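Local structure of adenosine kinase (Sinorhizobium meliloti, 3UBO) at residues 59-73 against 314-326. The protein probably phosphorylates adenosine at the expense of ATP as a kinase of the pfkB (ribokinase-like) family, and binds adenosine and ADP. Numbering follows the deposited sequence.
Sequences SGGSAGNTAAGVASL and IGPRPLVSLATAA. With ADN (adenosine), chain C.
R317 runs alongside the first turns of helix 62-73, where N65 and G60 hold it. The segment 59-73 carries the Gly-Gly turn and following helix that bind the sugar in pfkB (ribokinase-like) kinases. The R317 chain is extended from CG to NE, which brings the guanidinium to the Gly-Gly turn. R317 NE donates to N65 OD1 at 2.8 Å, almost in the guanidinium plane. The N65 amide stands nearly upright to that plane, at 83°. R317 NH2 donates to G60 O at 2.8 Å, on a carbonyl lone pair but tilted from the guanidinium plane. S59 CB lies over one guanidinium face, toward its rim. G64 O is over the opposite face. A68 CB packs on R317 CD at 3.6 Å, and F92 adds a cation-pi contact.

With CG beside its backbone N (chi1 -76°), N65 sets its amide between R317 and the ribose. With OD1 taken by R317, N65 ND2 is turned to adenosine O3' at 3.0 Å and also bonds D280. R317 is a second-shell residue; with D280 on ND2, its bond to OD1 probably sets which way the N65 amide faces. P316 CB lies 3.4 Å from N65 ND2 and also touches the ribose. G61 N and S62 N donate hydrogen bonds to adenosine O2' and N3 respectively.

At the far end of helix 62-73, P318 and L322 pack around S72. L73 CD2 rests on L322 CB. S321 caps helix 322-336 through its OG, which accepts from T324 N. A323 N, in the first turn of that helix, donates to S72 O at 3.1 Å.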
ATOM      1  N   SER A  59       6.194  -3.628   0.265  1.00 43.02           N
ATOM      2  CA  SER A  59       7.360  -4.549   0.530  1.00 45.01           C
ATOM      3  C   SER A  59       7.058  -5.734   1.475  1.00 48.48           C
ATOM      4  O   SER A  59       6.386  -5.587   2.572  1.00 52.76           O
ATOM      5  CB  SER A  59       8.553  -3.824   1.098  1.00 46.38           C
ATOM      6  OG  SER A  59       8.867  -2.658   0.385  1.00 48.92           O
ATOM      7  N   GLY A  60       7.523  -6.897   1.064  1.00 47.13           N
ATOM      8  CA  GLY A  60       7.406  -8.109   1.841  1.00 48.12           C
ATOM      9  C   GLY A  60       8.764  -8.801   1.930  1.00 51.05           C
ATOM     10  O   GLY A  60       9.815  -8.234   2.296  1.00 47.15           O
ATOM     11  N   GLY A  61       8.715 -10.066   1.547  1.00 53.93           N
ATOM     12  CA  GLY A  61       9.814 -10.999   1.655  1.00 52.86           C
ATOM     13  C   GLY A  61       9.797 -11.459   3.093  1.00 52.53           C
ATOM     14  O   GLY A  61      10.054 -10.633   3.965  1.00 49.27           O
ATOM     15  N   SER A  62       9.461 -12.735   3.331  1.00 50.77           N
ATOM     16  CA  SER A  62       9.469 -13.265   4.696  1.00 52.08           C
ATOM     17  C   SER A  62      10.627 -12.755   5.646  1.00 53.15           C
ATOM     18  O   SER A  62      10.357 -12.003   6.594  1.00 51.96           O
ATOM     19  CB  SER A  62       9.300 -14.760   4.698  1.00 51.37           C
ATOM     20  OG  SER A  62       9.437 -15.212   6.007  1.00 51.36           O
ATOM     21  N   ALA A  63      11.890 -13.070   5.343  1.00 50.26           N
ATOM     22  CA  ALA A  63      13.012 -12.506   6.051  1.00 50.69           C
ATOM     23  C   ALA A  63      13.081 -10.984   6.046  1.00 52.30           C
ATOM     24  O   ALA A  63      13.540 -10.374   7.007  1.00 55.58           O
ATOM     25  CB  ALA A  63      14.319 -13.051   5.515  1.00 54.14           C
ATOM     26  N   GLY A  64      12.642 -10.330   4.996  1.00 50.52           N
ATOM     27  CA  GLY A  64      12.794  -8.886   4.958  1.00 49.36           C
ATOM     28  C   GLY A  64      11.865  -8.224   5.954  1.00 54.24           C
ATOM     29  O   GLY A  64      12.126  -7.093   6.406  1.00 53.87           O
ATOM     30  N   ASN A  65      10.779  -8.944   6.290  1.00 53.25           N
ATOM     31  CA  ASN A  65       9.749  -8.442   7.141  1.00 53.09           C
ATOM     32  C   ASN A  65      10.294  -8.549   8.561  1.00 54.19           C
ATOM     33  O   ASN A  65      10.236  -7.596   9.355  1.00 52.49           O
ATOM     34  CB  ASN A  65       8.450  -9.269   6.962  1.00 53.71           C
ATOM     35  CG  ASN A  65       7.687  -8.949   5.661  1.00 52.34           C
ATOM     36  OD1 ASN A  65       7.845  -7.851   5.047  1.00 48.96           O
ATOM     37  ND2 ASN A  65       6.833  -9.912   5.253  1.00 49.09           N
ATOM     38  N   THR A  66      10.857  -9.719   8.856  1.00 54.75           N
ATOM     39  CA  THR A  66      11.351 -10.014  10.177  1.00 52.91           C
ATOM     40  C   THR A  66      12.427  -8.966  10.521  1.00 53.05           C
ATOM     41  O   THR A  66      12.555  -8.584  11.649  1.00 53.57           O
ATOM     42  CB  THR A  66      11.920 -11.414  10.227  1.00 53.82           C
ATOM     43  OG1 THR A  66      10.883 -12.398  10.027  1.00 53.65           O
ATOM     44  CG2 THR A  66      12.539 -11.613  11.515  1.00 54.01           C
ATOM     45  N   ALA A  67      13.172  -8.448   9.549  1.00 52.16           N
ATOM     46  CA  ALA A  67      14.162  -7.364   9.833  1.00 51.61           C
ATOM     47  C   ALA A  67      13.607  -5.945   9.986  1.00 52.23           C
ATOM     48  O   ALA A  67      14.111  -5.172  10.826  1.00 50.90           O
ATOM     49  CB  ALA A  67      15.351  -7.351   8.794  1.00 48.21           C
ATOM     50  N   ALA A  68      12.616  -5.571   9.144  1.00 52.89           N
ATOM     51  CA  ALA A  68      11.796  -4.366   9.422  1.00 54.93           C
ATOM     52  C   ALA A  68      11.153  -4.529  10.817  1.00 52.04           C
ATOM     53  O   ALA A  68      11.071  -3.557  11.529  1.00 52.01           O
ATOM     54  CB  ALA A  68      10.719  -4.066   8.347  1.00 54.14           C
ATOM     55  N   GLY A  69      10.805  -5.759  11.208  1.00 49.41           N
ATOM     56  CA  GLY A  69      10.280  -6.049  12.550  1.00 56.22           C
ATOM     57  C   GLY A  69      11.158  -5.657  13.744  1.00 56.60           C
ATOM     58  O   GLY A  69      10.765  -4.816  14.582  1.00 55.95           O
ATOM     59  N   VAL A  70      12.334  -6.290  13.803  1.00 55.66           N
ATOM     60  CA  VAL A  70      13.385  -5.964  14.747  1.00 55.96           C
ATOM     61  C   VAL A  70      13.696  -4.454  14.801  1.00 55.96           C
ATOM     62  O   VAL A  70      13.501  -3.830  15.842  1.00 55.45           O
ATOM     63  CB  VAL A  70      14.676  -6.776  14.495  1.00 52.99           C
ATOM     64  CG1 VAL A  70      15.722  -6.249  15.395  1.00 53.38           C
ATOM     65  CG2 VAL A  70      14.440  -8.269  14.720  1.00 52.35           C
ATOM     66  N   ALA A  71      14.196  -3.868  13.710  1.00 54.69           N
ATOM     67  CA  ALA A  71      14.288  -2.389  13.667  1.00 55.46           C
ATOM     68  C   ALA A  71      13.081  -1.639  14.307  1.00 56.65           C
ATOM     69  O   ALA A  71      13.267  -0.722  15.074  1.00 58.39           O
ATOM     70  CB  ALA A  71      14.552  -1.876  12.252  1.00 51.95           C
ATOM     71  N   SER A  72      11.851  -2.022  13.983  1.00 57.65           N
ATOM     72  CA  SER A  72      10.661  -1.378  14.562  1.00 58.09           C
ATOM     73  C   SER A  72      10.584  -1.584  16.076  1.00 59.46           C
ATOM     74  O   SER A  72      10.373  -0.623  16.793  1.00 61.93           O
ATOM     75  CB  SER A  72       9.352  -1.807  13.846  1.00 57.95           C
ATOM     76  OG  SER A  72       8.750  -0.710  13.159  1.00 60.68           O
ATOM     77  N   LEU A  73      10.732  -2.828  16.542  1.00 57.18           N
ATOM     78  CA  LEU A  73      10.786  -3.121  17.963  1.00 58.39           C
ATOM     79  C   LEU A  73      11.838  -2.341  18.773  1.00 58.95           C
ATOM     80  O   LEU A  73      11.768  -2.263  19.996  1.00 60.42           O
ATOM     81  CB  LEU A  73      10.931  -4.597  18.194  1.00 56.38           C
ATOM     82  CG  LEU A  73       9.697  -5.332  17.763  1.00 56.29           C
ATOM     83  CD1 LEU A  73       9.853  -6.822  17.933  1.00 56.02           C
ATOM     84  CD2 LEU A  73       8.534  -4.842  18.660  1.00 60.32           C
ATOM     85  N   ILE A 314      -3.881  -4.760   6.260  1.00 59.01           N
ATOM     86  CA  ILE A 314      -3.601  -5.240   4.902  1.00 56.96           C
ATOM     87  C   ILE A 314      -2.192  -4.844   4.861  1.00 57.39           C
ATOM     88  O   ILE A 314      -1.913  -3.677   5.098  1.00 57.54           O
ATOM     89  CB  ILE A 314      -4.413  -4.475   3.809  1.00 57.26           C
ATOM     90  CG1 ILE A 314      -5.726  -5.210   3.544  1.00 53.95           C
ATOM     91  CG2 ILE A 314      -3.631  -4.345   2.532  1.00 52.31           C
ATOM     92  CD1 ILE A 314      -5.517  -6.648   3.244  1.00 54.25           C
ATOM     93  N   GLY A 315      -1.297  -5.817   4.617  1.00 58.77           N
ATOM     94  CA  GLY A 315       0.141  -5.568   4.677  1.00 57.63           C
ATOM     95  C   GLY A 315       0.916  -6.395   5.711  1.00 60.99           C
ATOM     96  O   GLY A 315       0.366  -6.721   6.802  1.00 64.37           O
ATOM     97  N   PRO A 316       2.200  -6.733   5.401  1.00 61.56           N
ATOM     98  CA  PRO A 316       3.031  -7.551   6.296  1.00 59.63           C
ATOM     99  C   PRO A 316       4.002  -6.713   7.200  1.00 60.81           C
ATOM    100  O   PRO A 316       4.625  -7.350   8.055  1.00 60.01           O
ATOM    101  CB  PRO A 316       3.851  -8.340   5.305  1.00 59.26           C
ATOM    102  CG  PRO A 316       4.282  -7.212   4.290  1.00 56.48           C
ATOM    103  CD  PRO A 316       2.985  -6.310   4.215  1.00 57.80           C
ATOM    104  N   ARG A 317       4.096  -5.378   7.058  1.00 58.41           N
ATOM    105  CA  ARG A 317       5.062  -4.592   7.844  1.00 59.36           C
ATOM    106  C   ARG A 317       4.465  -3.388   8.575  1.00 63.80           C
ATOM    107  O   ARG A 317       3.763  -2.570   7.983  1.00 66.36           O
ATOM    108  CB  ARG A 317       6.249  -4.065   6.950  1.00 60.09           C
ATOM    109  CG  ARG A 317       7.273  -5.098   6.476  1.00 55.54           C
ATOM    110  CD  ARG A 317       8.358  -4.414   5.641  1.00 58.77           C
ATOM    111  NE  ARG A 317       9.165  -5.361   4.852  1.00 53.94           N
ATOM    112  CZ  ARG A 317      10.142  -4.975   4.027  1.00 56.23           C
ATOM    113  NH1 ARG A 317      10.404  -3.660   3.932  1.00 58.63           N
ATOM    114  NH2 ARG A 317      10.865  -5.885   3.297  1.00 52.83           N
ATOM    115  N   PRO A 318       4.794  -3.228   9.864  1.00 66.30           N
ATOM    116  CA  PRO A 318       4.411  -2.035  10.664  1.00 63.74           C
ATOM    117  C   PRO A 318       4.925  -0.812   9.968  1.00 62.49           C
ATOM    118  O   PRO A 318       6.055  -0.830   9.632  1.00 65.75           O
ATOM    119  CB  PRO A 318       5.236  -2.200  11.947  1.00 63.48           C
ATOM    120  CG  PRO A 318       6.372  -3.234  11.510  1.00 65.76           C
ATOM    121  CD  PRO A 318       5.635  -4.173  10.621  1.00 63.67           C
ATOM    122  N   LEU A 319       4.157   0.218   9.739  1.00 63.72           N
ATOM    123  CA  LEU A 319       4.656   1.365   8.977  1.00 63.48           C
ATOM    124  C   LEU A 319       5.114   2.507   9.894  1.00 66.30           C
ATOM    125  O   LEU A 319       5.424   3.647   9.439  1.00 65.97           O
ATOM    126  CB  LEU A 319       3.561   1.866   8.028  1.00 63.72           C
ATOM    127  CG  LEU A 319       2.936   0.743   7.183  1.00 65.32           C
ATOM    128  CD1 LEU A 319       1.662   1.259   6.415  1.00 62.38           C
ATOM    129  CD2 LEU A 319       3.984   0.053   6.227  1.00 59.50           C
ATOM    130  N   VAL A 320       5.121   2.195  11.191  1.00 67.28           N
ATOM    131  CA  VAL A 320       5.618   3.101  12.225  1.00 67.80           C
ATOM    132  C   VAL A 320       6.243   2.207  13.304  1.00 68.77           C
ATOM    133  O   VAL A 320       5.804   1.026  13.491  1.00 68.01           O
ATOM    134  CB  VAL A 320       4.500   4.000  12.823  1.00 66.86           C
ATOM    135  CG1 VAL A 320       3.913   4.964  11.745  1.00 63.58           C
ATOM    136  CG2 VAL A 320       3.442   3.128  13.476  1.00 66.08           C
ATOM    137  N   SER A 321       7.283   2.752  13.962  1.00 64.41           N
ATOM    138  CA  SER A 321       7.948   2.104  15.095  1.00 65.57           C
ATOM    139  C   SER A 321       6.964   1.355  16.085  1.00 69.01           C
ATOM    140  O   SER A 321       6.170   2.009  16.803  1.00 67.13           O
ATOM    141  CB  SER A 321       8.711   3.190  15.857  1.00 65.38           C
ATOM    142  OG  SER A 321       8.997   2.757  17.179  1.00 68.98           O
ATOM    143  N   LEU A 322       6.986   0.019  16.124  1.00 66.65           N
ATOM    144  CA  LEU A 322       6.251  -0.683  17.187  1.00 66.73           C
ATOM    145  C   LEU A 322       6.760  -0.327  18.598  1.00 69.53           C
ATOM    146  O   LEU A 322       6.028  -0.394  19.583  1.00 69.76           O
ATOM    147  CB  LEU A 322       6.399  -2.184  17.059  1.00 66.39           C
ATOM    148  CG  LEU A 322       5.764  -2.795  15.832  1.00 69.62           C
ATOM    149  CD1 LEU A 322       5.331  -4.297  16.097  1.00 64.97           C
ATOM    150  CD2 LEU A 322       4.580  -1.883  15.496  1.00 66.69           C
ATOM    151  N   ALA A 323       8.050  -0.020  18.717  1.00 71.60           N
ATOM    152  CA  ALA A 323       8.530   0.437  20.019  1.00 71.26           C
ATOM    153  C   ALA A 323       7.589   1.575  20.528  1.00 70.26           C
ATOM    154  O   ALA A 323       6.866   1.386  21.535  1.00 72.98           O
ATOM    155  CB  ALA A 323      10.021   0.885  19.934  1.00 65.40           C
ATOM    156  N   THR A 324       7.587   2.701  19.802  1.00 66.09           N
ATOM    157  CA  THR A 324       6.815   3.889  20.111  1.00 69.62           C
ATOM    158  C   THR A 324       5.260   3.728  20.153  1.00 72.78           C
ATOM    159  O   THR A 324       4.594   4.329  20.986  1.00 70.80           O
ATOM    160  CB  THR A 324       7.182   5.015  19.121  1.00 69.30           C
ATOM    161  OG1 THR A 324       8.395   5.624  19.554  1.00 70.50           O
ATOM    162  CG2 THR A 324       6.065   6.120  19.022  1.00 68.37           C
ATOM    163  N   ALA A 325       4.706   2.945  19.228  1.00 71.59           N
ATOM    164  CA  ALA A 325       3.287   2.724  19.150  1.00 69.26           C
ATOM    165  C   ALA A 325       2.848   1.834  20.289  1.00 71.39           C
ATOM    166  O   ALA A 325       1.855   2.171  20.982  1.00 68.33           O
ATOM    167  CB  ALA A 325       2.860   2.115  17.794  1.00 65.70           C
ATOM    168  N   ALA A 326       3.537   0.707  20.508  1.00 68.67           N
ATOM    169  CA  ALA A 326       2.970  -0.250  21.495  1.00 71.84           C
ATOM    170  C   ALA A 326       2.941   0.356  22.922  1.00 73.99           C
ATOM    171  O   ALA A 326       1.927   0.356  23.615  1.00 70.19           O
ATOM    172  CB  ALA A 326       3.662  -1.606  21.461  1.00 71.05           C
TER
HETATM  173  O5' ADN C 353       4.875 -14.789   5.244  1.00 62.56           O
HETATM  174  C5' ADN C 353       4.689 -13.365   4.903  1.00 59.20           C
HETATM  175  C4' ADN C 353       5.497 -12.893   3.646  1.00 57.27           C
HETATM  176  O4' ADN C 353       5.900 -13.970   2.792  1.00 60.11           O
HETATM  177  C3' ADN C 353       5.090 -11.728   2.601  1.00 55.91           C
HETATM  178  O3' ADN C 353       5.152 -10.348   2.868  1.00 58.64           O
HETATM  179  C2' ADN C 353       5.874 -12.144   1.311  1.00 56.50           C
HETATM  180  O2' ADN C 353       6.668 -11.110   0.693  1.00 55.59           O
HETATM  181  C1' ADN C 353       6.612 -13.329   1.792  1.00 59.74           C
HETATM  182  N9  ADN C 353       6.828 -14.322   0.697  1.00 61.81           N
HETATM  183  C8  ADN C 353       5.921 -14.974  -0.187  1.00 62.11           C
HETATM  184  N7  ADN C 353       6.615 -15.945  -0.957  1.00 59.29           N
HETATM  185  C5  ADN C 353       7.956 -15.894  -0.532  1.00 62.73           C
HETATM  186  C6  ADN C 353       9.119 -16.601  -0.945  1.00 61.53           C
HETATM  187  N6  ADN C 353       9.068 -17.624  -1.954  1.00 60.93           N
HETATM  188  N1  ADN C 353      10.365 -16.293  -0.287  1.00 61.70           N
HETATM  189  C2  ADN C 353      10.415 -15.300   0.745  1.00 60.08           C
HETATM  190  N3  ADN C 353       9.282 -14.574   1.186  1.00 58.33           N
HETATM  191  C4  ADN C 353       8.077 -14.882   0.511  1.00 60.90           C